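Local coordinates for ribosomal protein s2-related protein (Deinococcus radiodurans, PDB 2JH3) that binds a [4Fe-4S] iron-sulfur cluster and has a chelatase-like fold, and may act as a sirohydrochlorin ferrochelatase, at residues I376-A381 / C425-L430. Sequence-based numbering, arbitrary orientation.
Sequences IEESYA and CLRTRL. With SF4 (iron/sulfur cluster), chain E.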
loop_
_atom_site.group_PDB
_atom_site.type_symbol
_atom_site.label_atom_id
_atom_site.label_comp_id
_atom_site.label_asym_id
_atom_site.label_seq_id
_atom_site.Cartn_x
_atom_site.Cartn_y
_atom_site.Cartn_z
ATOM N N ILE A 376 1.278 18.566 12.625
ATOM C CA ILE A 376 0.809 19.253 13.839
ATOM C C ILE A 376 0.212 20.665 13.560
ATOM O O ILE A 376 -0.901 20.972 13.961
ATOM C CB ILE A 376 1.974 19.344 14.917
ATOM C CG1 ILE A 376 2.279 17.976 15.571
ATOM C CG2 ILE A 376 1.674 20.437 15.922
ATOM C CD1 ILE A 376 1.250 17.160 15.820
ATOM N N GLU A 377 0.940 21.439 12.775
ATOM C CA GLU A 377 0.610 22.797 12.423
ATOM C C GLU A 377 -0.653 22.867 11.538
ATOM O O GLU A 377 -1.499 23.741 11.696
ATOM C CB GLU A 377 1.814 23.353 11.646
ATOM C CG GLU A 377 3.132 23.514 12.476
ATOM C CD GLU A 377 4.127 22.374 12.346
ATOM O OE1 GLU A 377 3.742 21.306 11.902
ATOM O OE2 GLU A 377 5.289 22.538 12.769
ATOM N N GLU A 378 -0.752 21.984 10.563
ATOM C CA GLU A 378 -1.933 21.902 9.670
ATOM C C GLU A 378 -3.152 21.462 10.347
ATOM O O GLU A 378 -4.228 22.019 10.135
ATOM C CB GLU A 378 -1.646 20.979 8.494
ATOM C CG GLU A 378 -0.719 21.620 7.588
ATOM C CD GLU A 378 -0.292 20.736 6.423
ATOM O OE1 GLU A 378 -0.516 19.499 6.454
ATOM O OE2 GLU A 378 0.345 21.283 5.468
ATOM N N SER A 379 -3.024 20.429 11.185
ATOM C CA SER A 379 -4.137 19.946 11.959
ATOM C C SER A 379 -4.684 21.032 12.921
ATOM O O SER A 379 -5.924 21.231 13.036
ATOM C CB SER A 379 -3.755 18.664 12.705
ATOM O OG SER A 379 -3.513 17.575 11.756
ATOM N N TYR A 380 -3.751 21.756 13.573
ATOM C CA TYR A 380 -4.074 22.844 14.501
ATOM C C TYR A 380 -4.835 23.922 13.767
ATOM O O TYR A 380 -5.882 24.407 14.228
ATOM C CB TYR A 380 -2.828 23.442 15.125
ATOM C CG TYR A 380 -3.155 24.527 16.112
ATOM C CD1 TYR A 380 -3.540 24.200 17.369
ATOM C CD2 TYR A 380 -3.085 25.906 15.756
ATOM C CE1 TYR A 380 -3.889 25.193 18.308
ATOM C CE2 TYR A 380 -3.405 26.900 16.674
ATOM C CZ TYR A 380 -3.842 26.535 17.940
ATOM O OH TYR A 380 -4.172 27.502 18.911
ATOM N N ALA A 381 -4.292 24.328 12.645
ATOM C CA ALA A 381 -4.901 25.367 11.818
ATOM C C ALA A 381 -6.294 24.983 11.292
ATOM O O ALA A 381 -7.201 25.799 11.260
ATOM C CB ALA A 381 -4.006 25.632 10.697
ATOM N N CYS A 425 -2.755 7.219 1.735
ATOM C CA CYS A 425 -2.416 8.326 2.589
ATOM C C CYS A 425 -3.367 8.448 3.775
ATOM O O CYS A 425 -4.574 8.217 3.625
ATOM C CB CYS A 425 -2.503 9.623 1.765
ATOM S SG CYS A 425 -1.616 11.020 2.507
ATOM N N LEU A 426 -2.876 8.855 4.930
ATOM C CA LEU A 426 -3.764 9.248 6.068
ATOM C C LEU A 426 -4.618 10.512 5.874
ATOM O O LEU A 426 -5.658 10.753 6.537
ATOM C CB LEU A 426 -2.902 9.452 7.293
ATOM C CG LEU A 426 -2.572 8.318 8.323
ATOM C CD1 LEU A 426 -2.974 6.985 7.973
ATOM C CD2 LEU A 426 -1.152 8.399 8.980
ATOM N N ARG A 427 -4.119 11.397 5.043
ATOM C CA ARG A 427 -4.695 12.724 4.915
ATOM C C ARG A 427 -5.974 12.720 4.097
ATOM O O ARG A 427 -6.272 11.742 3.362
ATOM C CB ARG A 427 -3.663 13.665 4.282
ATOM C CG ARG A 427 -2.515 13.972 5.172
ATOM C CD ARG A 427 -1.620 14.986 4.486
ATOM N NE ARG A 427 -0.669 15.739 5.350
ATOM C CZ ARG A 427 0.654 15.725 5.311
ATOM N NH1 ARG A 427 1.337 16.591 6.038
ATOM N NH2 ARG A 427 1.310 14.960 4.449
ATOM N N THR A 428 -6.741 13.803 4.279
ATOM C CA THR A 428 -8.016 14.095 3.591
ATOM C C THR A 428 -7.799 15.340 2.698
ATOM O O THR A 428 -7.444 16.403 3.187
ATOM C CB THR A 428 -9.148 14.422 4.636
ATOM O OG1 THR A 428 -9.432 13.251 5.434
ATOM C CG2 THR A 428 -10.463 14.786 3.938
ATOM N N ARG A 429 -7.989 15.144 1.391
ATOM C CA ARG A 429 -7.726 16.183 0.341
ATOM C C ARG A 429 -8.727 17.293 0.333
ATOM O O ARG A 429 -9.673 17.319 -0.433
ATOM C CB ARG A 429 -7.516 15.523 -1.031
ATOM C CG ARG A 429 -8.609 14.623 -1.523
ATOM C CD ARG A 429 -8.099 13.848 -2.738
ATOM N NE ARG A 429 -9.079 12.946 -3.375
ATOM C CZ ARG A 429 -9.318 11.707 -2.960
ATOM N NH1 ARG A 429 -10.163 10.947 -3.632
ATOM N NH2 ARG A 429 -8.693 11.190 -1.891
ATOM N N LEU A 430 -8.478 18.275 1.178
ATOM C CA LEU A 430 -9.308 19.463 1.290
ATOM C C LEU A 430 -9.409 20.231 -0.037
ATOM O O LEU A 430 -10.432 20.856 -0.362
ATOM C CB LEU A 430 -8.686 20.376 2.308
ATOM C CG LEU A 430 -9.204 20.405 3.744
ATOM C CD1 LEU A 430 -9.930 19.170 4.255
ATOM C CD2 LEU A 430 -8.141 20.980 4.656
HETATM FE FE1 SF4 E . -2.398 14.884 -0.130
HETATM FE FE2 SF4 E . -0.450 13.499 -1.419
HETATM FE FE3 SF4 E . -1.682 12.456 0.751
HETATM FE FE4 SF4 E . -3.044 12.678 -1.608
HETATM S S1 SF4 E . -1.184 11.334 -1.228
HETATM S S2 SF4 E . -3.862 13.257 0.467
HETATM S S3 SF4 E . -2.194 14.679 -2.422
HETATM S S4 SF4 E . -0.280 14.279 0.765
HETATM O O HOH W 1 -1.577 17.175 7.560
#
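Beside the [4Fe-4S] cluster, a second-shell salt bridge between Glu378 and Arg427 ties helix 375-383, in the DR2241 stabilising domain, to the cluster-binding domain. Cys425, one of four cysteine ligands with Cys422, Cys450 and Cys454, lies two residues before the arginine: its SG binds iron FE3 of the cluster at 2.3 Å, and the same sulfur accepts a hydrogen bond from the backbone N of Arg427 at 3.6 Å. This ties the cluster ligand to the backbone of Arg427, an example of how a cluster site is built into its surrounding fold. Arg427 CB lies 3.8 Å from sulfide S2 of the cluster, and the side chain then runs on toward the helix. Its chain is extended from CG to NE, which carries the guanidinium past the cluster to the glutamate. Glu378, likewise extended beyond CG, meets it at about a right angle, and the carboxylate and guanidinium planes lie 61° apart. The direct bond is long and weak, Arg427 NH1 to Glu378 OE1 at 3.5 Å, with an N-H...O angle of 141°. A water adds a second, indirect link: lying at the guanidinium edge and in its plane, it donates to Glu378 OE1 and accepts from Arg427 NE. The stronger polar partners of both residues lie elsewhere in the chain, Arg60 pairing with Glu378 OE2 and Glu52 with Arg427 NH2, so the two form the middle of a chain of alternating charges, its two middle members buried, that reaches the first CbiX region. A leucine in place of Arg427 would probably leave Glu52 without this mate, take from Glu378 its salt bridge to the cluster strand, and leave the bridging water without its NE donor. That water is held by two bonds of equal length, 2.8 Å to Glu378 OE1 and 2.8 Å to Arg427 NE.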